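Local structure of homospermidine synthase (Legionella pneumophila subsp. pneumophila str. Philadelphia 1, 2PH5) at residues D209-Y214 with N390-Q395; G220-T225 with R328-E333. The protein binds NAD and probably catalyses homospermidine synthesis by aminobutyl transfer between amines. All blocks are in the same frame, centred on the assembly; numbering follows the deposited sequence.

Contact 1. Residues D209-Y214 with N390-Q395; sequences DSQVTY and NATSLQ
Gln211 reaches across to the first turn of helix 391-408 and lays its carboxamide against the methyl of Ala391, whose CB is 3.5 Å from Gln211 CD. Gln211 CG is anti to the carbonyl carbon (chi1 -58°), and the chain continues extended to CD, whose two polar atoms face the helix start. Gln211 OE1 accepts from Ala391 N at 3.2 Å, a bent bond with the N-H well above the carbonyl plane. On the other side of the amide, Gln211 NE2 donates to Thr392 OG1 at 2.8 Å, and this hydroxyl lies in the amide plane.

The same NE2 also donates to Asp209 OD1 at 2.8 Å, on the syn side of the carboxylate. Asp209 OD1 takes a second bond from Gln211 N, 3.1 Å away, closing an Asx turn that ties the backbone of Gln211 to the carboxylate its side chain grips. Three bonds, one at OE1 and two at NE2, restrict the rotation of the carboxamide. Asp209 OD2 comes within 3.0 Å of Thr392 OG1, the two side chains crossing at about a right angle, and hydrogen-bonds Thr225 OG1. Thr392 OG1 is further bonded to Asp357 and Thr225, so a buried polar network gathers on one hydroxyl.

Asn390 is the N-cap: its OD1 accepts from Ser393 N, and Ser393 OG takes Asn390 N in return, a capping box. Thr392 lies about 7 Å, side chain to ligand, from the bound NAD, so the network is near the cofactor pocket. Around it, strand 352-364 packs on Gln211 and Ala391, while helix 379-385 touches Gln211, Asn390 and Leu394; the contact therefore joins the break in strand 202-213, just before its last residues, to the first turn of helix 391-408.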
loop_
_atom_site.group_PDB
_atom_site.type_symbol
_atom_site.label_atom_id
_atom_site.label_comp_id
_atom_site.label_asym_id
_atom_site.label_seq_id
_atom_site.Cartn_x
_atom_site.Cartn_y
_atom_site.Cartn_z
ATOM N N ASP A 209 -0.191 -13.065 -3.846
ATOM C CA ASP A 209 -1.641 -13.162 -3.984
ATOM C C ASP A 209 -2.117 -12.010 -4.853
ATOM O O ASP A 209 -1.974 -10.840 -4.481
ATOM C CB ASP A 209 -2.298 -13.057 -2.601
ATOM C CG ASP A 209 -3.708 -13.632 -2.564
ATOM O OD1 ASP A 209 -4.474 -13.457 -3.540
ATOM O OD2 ASP A 209 -4.055 -14.252 -1.538
ATOM N N SER A 210 -2.690 -12.345 -6.008
ATOM C CA SER A 210 -3.199 -11.338 -6.937
ATOM C C SER A 210 -4.727 -11.365 -7.032
ATOM O O SER A 210 -5.302 -10.793 -7.953
ATOM C CB SER A 210 -2.598 -11.548 -8.338
ATOM O OG SER A 210 -2.992 -12.788 -8.905
ATOM N N GLN A 211 -5.393 -12.023 -6.090
ATOM C CA GLN A 211 -6.848 -12.076 -6.146
ATOM C C GLN A 211 -7.457 -10.691 -5.909
ATOM O O GLN A 211 -7.208 -10.073 -4.878
ATOM C CB GLN A 211 -7.376 -13.099 -5.128
ATOM C CG GLN A 211 -6.790 -14.501 -5.377
ATOM C CD GLN A 211 -7.131 -15.514 -4.301
ATOM O OE1 GLN A 211 -8.209 -16.136 -4.322
ATOM N NE2 GLN A 211 -6.213 -15.689 -3.344
ATOM N N VAL A 212 -8.214 -10.198 -6.890
ATOM C CA VAL A 212 -8.876 -8.899 -6.782
ATOM C C VAL A 212 -10.354 -9.134 -6.505
ATOM O O VAL A 212 -10.851 -10.246 -6.687
ATOM C CB VAL A 212 -8.749 -8.054 -8.069
ATOM C CG1 VAL A 212 -7.314 -7.611 -8.251
ATOM C CG2 VAL A 212 -9.239 -8.844 -9.269
ATOM N N THR A 213 -11.065 -8.086 -6.103
ATOM C CA THR A 213 -12.468 -8.244 -5.748
ATOM C C THR A 213 -13.432 -7.145 -6.167
ATOM O O THR A 213 -13.036 -6.089 -6.656
ATOM C CB THR A 213 -12.617 -8.342 -4.243
ATOM O OG1 THR A 213 -12.134 -7.127 -3.663
ATOM C CG2 THR A 213 -11.826 -9.516 -3.689
ATOM N N TYR A 214 -14.712 -7.418 -5.932
ATOM C CA TYR A 214 -15.792 -6.491 -6.212
ATOM C C TYR A 214 -16.952 -6.794 -5.254
ATOM O O TYR A 214 -17.359 -7.941 -5.095
ATOM C CB TYR A 214 -16.269 -6.626 -7.660
ATOM C CG TYR A 214 -17.471 -5.756 -7.936
ATOM C CD1 TYR A 214 -17.330 -4.382 -8.182
ATOM C CD2 TYR A 214 -18.760 -6.279 -7.843
ATOM C CE1 TYR A 214 -18.452 -3.553 -8.317
ATOM C CE2 TYR A 214 -19.876 -5.464 -7.973
ATOM C CZ TYR A 214 -19.718 -4.107 -8.203
ATOM O OH TYR A 214 -20.833 -3.315 -8.266
ATOM N N ASN A 390 -11.281 -20.331 -2.228
ATOM C CA ASN A 390 -10.662 -19.352 -3.096
ATOM C C ASN A 390 -9.289 -19.961 -3.351
ATOM O O ASN A 390 -8.981 -21.029 -2.826
ATOM C CB ASN A 390 -10.551 -17.954 -2.453
ATOM C CG ASN A 390 -9.873 -17.962 -1.094
ATOM O OD1 ASN A 390 -8.824 -18.586 -0.897
ATOM N ND2 ASN A 390 -10.462 -17.238 -0.147
ATOM N N ALA A 391 -8.479 -19.300 -4.168
ATOM C CA ALA A 391 -7.155 -19.798 -4.490
ATOM C C ALA A 391 -6.348 -20.116 -3.231
ATOM O O ALA A 391 -5.756 -21.189 -3.119
ATOM C CB ALA A 391 -6.420 -18.778 -5.343
ATOM N N THR A 392 -6.348 -19.183 -2.284
ATOM C CA THR A 392 -5.610 -19.325 -1.030
ATOM C C THR A 392 -6.093 -20.475 -0.161
ATOM O O THR A 392 -5.307 -21.350 0.200
ATOM C CB THR A 392 -5.684 -18.020 -0.197
ATOM O OG1 THR A 392 -5.262 -16.916 -1.007
ATOM C CG2 THR A 392 -4.794 -18.109 1.035
ATOM N N SER A 393 -7.377 -20.479 0.182
ATOM C CA SER A 393 -7.897 -21.539 1.033
ATOM C C SER A 393 -7.674 -22.924 0.427
ATOM O O SER A 393 -7.248 -23.849 1.123
ATOM C CB SER A 393 -9.390 -21.331 1.310
ATOM O OG SER A 393 -10.154 -21.450 0.126
ATOM N N LEU A 394 -7.946 -23.062 -0.870
ATOM C CA LEU A 394 -7.789 -24.352 -1.537
ATOM C C LEU A 394 -6.383 -24.933 -1.435
ATOM O O LEU A 394 -6.215 -26.149 -1.355
ATOM C CB LEU A 394 -8.190 -24.271 -3.016
ATOM C CG LEU A 394 -8.242 -25.641 -3.716
ATOM C CD1 LEU A 394 -9.125 -26.580 -2.889
ATOM C CD2 LEU A 394 -8.800 -25.504 -5.138
ATOM N N GLN A 395 -5.372 -24.076 -1.432
ATOM C CA GLN A 395 -4.014 -24.581 -1.343
ATOM C C GLN A 395 -3.746 -25.089 0.071
ATOM O O GLN A 395 -2.943 -26.003 0.274
ATOM C CB GLN A 395 -3.006 -23.492 -1.711
ATOM C CG GLN A 395 -3.090 -23.032 -3.141
ATOM C CD GLN A 395 -2.215 -21.815 -3.407
ATOM O OE1 GLN A 395 -2.303 -20.811 -2.704
ATOM N NE2 GLN A 395 -1.369 -21.899 -4.428
#

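Contact 2. Residues G220-T225 with R328-E333; sequences GEFVNT and RLSIFE
Ser330 sets its CB squarely over one face of the Phe222 ring, 3.5 Å from the ring centroid and only 9° off the normal, a CH-pi contact. Phe222 CG is anti to the backbone N (chi1 -163°), which carries the base of the ring toward the helix; at its far end CZ meets Ile331 CG1 at 3.9 Å. From the same serine, OG turns to the strand backbone and accepts from Val223 N at 2.8 Å. One small side chain thus serves the ring with its carbon and the main chain with its oxygen, and the two backbones come close: Phe222 CA and Ser330 CA are 5.0 Å apart.

Where the chain enters the strand, Glu333 extends its side chain toward Gly220. Its OE2 takes the N-H of Gly220 at 2.8 Å in a nearly straight bond, on the syn side of the carboxylate but tilted out of its plane. The other oxygen, Glu333 OE1, forms a salt bridge with Lys217, which probably offsets the carboxylate's charge where it lies near the carbonyl of Glu221.

Farther out, Ser330 OG is also bonded to Asp326 O, one turn earlier in its own helix, which helps to orient the hydroxyl. Phe222 is also touched by Ala228, Leu231 and Ile232 of helix 228-236, and its backbone pairs with Lys344 and Arg346. Strand 221-224 runs roughly antiparallel to the helix segment, at 148° with axes 7.1 Å apart. Helix 325-336 thus packs on the two-stranded parallel sheet of strands 221-224 and 344-347, within the region assigned to the saccharopine dehydrogenase C-terminal family.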
loop_
_atom_site.group_PDB
_atom_site.type_symbol
_atom_site.label_atom_id
_atom_site.label_comp_id
_atom_site.label_asym_id
_atom_site.label_seq_id
_atom_site.Cartn_x
_atom_site.Cartn_y
_atom_site.Cartn_z
ATOM N N GLY A 220 -12.042 1.137 7.311
ATOM C CA GLY A 220 -12.372 0.529 8.588
ATOM C C GLY A 220 -12.461 -0.976 8.643
ATOM O O GLY A 220 -13.075 -1.523 9.555
ATOM N N GLU A 221 -11.853 -1.664 7.690
ATOM C CA GLU A 221 -11.927 -3.114 7.713
ATOM C C GLU A 221 -10.656 -3.722 7.165
ATOM O O GLU A 221 -10.029 -3.165 6.267
ATOM C CB GLU A 221 -13.117 -3.589 6.881
ATOM C CG GLU A 221 -12.885 -3.528 5.383
ATOM C CD GLU A 221 -14.104 -3.954 4.574
ATOM O OE1 GLU A 221 -14.887 -4.792 5.078
ATOM O OE2 GLU A 221 -14.267 -3.461 3.433
ATOM N N PHE A 222 -10.267 -4.861 7.722
ATOM C CA PHE A 222 -9.084 -5.555 7.246
ATOM C C PHE A 222 -9.601 -6.687 6.349
ATOM O O PHE A 222 -10.297 -7.593 6.813
ATOM C CB PHE A 222 -8.275 -6.103 8.424
ATOM C CG PHE A 222 -6.860 -6.463 8.068
ATOM C CD1 PHE A 222 -6.578 -7.634 7.363
ATOM C CD2 PHE A 222 -5.801 -5.618 8.413
ATOM C CE1 PHE A 222 -5.265 -7.960 7.007
ATOM C CE2 PHE A 222 -4.486 -5.935 8.061
ATOM C CZ PHE A 222 -4.214 -7.109 7.356
ATOM N N VAL A 223 -9.276 -6.609 5.062
ATOM C CA VAL A 223 -9.719 -7.596 4.085
ATOM C C VAL A 223 -8.564 -8.497 3.640
ATOM O O VAL A 223 -7.466 -8.025 3.332
ATOM C CB VAL A 223 -10.351 -6.885 2.860
ATOM C CG1 VAL A 223 -11.028 -7.895 1.938
ATOM C CG2 VAL A 223 -11.376 -5.869 3.341
ATOM N N ASN A 224 -8.818 -9.802 3.609
ATOM C CA ASN A 224 -7.783 -10.751 3.236
ATOM C C ASN A 224 -8.377 -12.033 2.676
ATOM O O ASN A 224 -9.537 -12.367 2.929
ATOM C CB ASN A 224 -6.903 -11.051 4.452
ATOM C CG ASN A 224 -5.640 -11.818 4.091
ATOM O OD1 ASN A 224 -5.108 -11.689 2.988
ATOM N ND2 ASN A 224 -5.146 -12.611 5.037
ATOM N N THR A 225 -7.579 -12.745 1.895
ATOM C CA THR A 225 -8.037 -13.981 1.299
ATOM C C THR A 225 -8.106 -15.085 2.337
ATOM O O THR A 225 -8.651 -16.156 2.080
ATOM C CB THR A 225 -7.133 -14.369 0.141
ATOM O OG1 THR A 225 -5.766 -14.302 0.558
ATOM C CG2 THR A 225 -7.353 -13.393 -1.026
ATOM N N ARG A 328 -3.148 -5.459 1.113
ATOM C CA ARG A 328 -2.076 -4.468 1.049
ATOM C C ARG A 328 -2.633 -3.162 1.562
ATOM O O ARG A 328 -2.006 -2.478 2.376
ATOM C CB ARG A 328 -1.585 -4.282 -0.380
ATOM C CG ARG A 328 -0.978 -5.527 -0.968
ATOM C CD ARG A 328 -0.749 -5.383 -2.474
ATOM N NE ARG A 328 -0.722 -6.699 -3.097
ATOM C CZ ARG A 328 -0.761 -6.919 -4.402
ATOM N NH1 ARG A 328 -0.739 -8.170 -4.854
ATOM N NH2 ARG A 328 -0.815 -5.894 -5.247
ATOM N N LEU A 329 -3.825 -2.828 1.088
ATOM C CA LEU A 329 -4.499 -1.616 1.514
ATOM C C LEU A 329 -4.796 -1.749 3.006
ATOM O O LEU A 329 -4.712 -0.775 3.748
ATOM C CB LEU A 329 -5.813 -1.432 0.740
ATOM C CG LEU A 329 -5.733 -1.204 -0.770
ATOM C CD1 LEU A 329 -7.133 -1.205 -1.382
ATOM C CD2 LEU A 329 -5.047 0.115 -1.057
ATOM N N SER A 330 -5.138 -2.960 3.440
ATOM C CA SER A 330 -5.450 -3.196 4.846
ATOM C C SER A 330 -4.259 -2.931 5.755
ATOM O O SER A 330 -4.372 -2.217 6.753
ATOM C CB SER A 330 -5.954 -4.627 5.048
ATOM O OG SER A 330 -7.231 -4.798 4.460
ATOM N N ILE A 331 -3.120 -3.518 5.412
ATOM C CA ILE A 331 -1.900 -3.315 6.184
ATOM C C ILE A 331 -1.566 -1.816 6.203
ATOM O O ILE A 331 -1.223 -1.263 7.250
ATOM C CB ILE A 331 -0.742 -4.121 5.563
ATOM C CG1 ILE A 331 -0.967 -5.615 5.840
ATOM C CG2 ILE A 331 0.594 -3.640 6.105
ATOM C CD1 ILE A 331 -0.104 -6.538 5.007
ATOM N N PHE A 332 -1.681 -1.163 5.047
ATOM C CA PHE A 332 -1.408 0.270 4.946
ATOM C C PHE A 332 -2.274 1.033 5.955
ATOM O O PHE A 332 -1.774 1.891 6.692
ATOM C CB PHE A 332 -1.673 0.752 3.511
ATOM C CG PHE A 332 -1.513 2.241 3.314
ATOM C CD1 PHE A 332 -2.572 3.112 3.583
ATOM C CD2 PHE A 332 -0.312 2.773 2.843
ATOM C CE1 PHE A 332 -2.439 4.492 3.383
ATOM C CE2 PHE A 332 -0.172 4.154 2.642
ATOM C CZ PHE A 332 -1.240 5.011 2.913
ATOM N N GLU A 333 -3.565 0.701 5.997
ATOM C CA GLU A 333 -4.514 1.336 6.909
ATOM C C GLU A 333 -4.203 0.992 8.374
ATOM O O GLU A 333 -4.414 1.817 9.264
ATOM C CB GLU A 333 -5.944 0.907 6.536
ATOM C CG GLU A 333 -7.046 1.349 7.489
ATOM C CD GLU A 333 -8.443 0.955 6.996
ATOM O OE1 GLU A 333 -8.656 -0.237 6.672
ATOM O OE2 GLU A 333 -9.335 1.839 6.932
#

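Both contacts are largely buried, but contact 1 lies nearer the centre of the chain, with the Thr392 side chain about 7 Å from NAD, whereas contact 2 sits farther out and runs to an exposed end at Gly220. Contact 1 is almost wholly polar, an amide and one carboxylate oxygen meeting a capped helix start; contact 2 mixes an aromatic face with two backbone N-H groups taken by side-chain oxygens. Thr225 bridges them, its carbonyl O meeting Asn390 ND2 at 3.1 Å, and Arg328 NH1 adds a weak bond to Asp209 O. Along the chain contact 2 is nested within the loop that contact 1 closes. A segment of each also reaches the second subunit, through residues outside the contact itself.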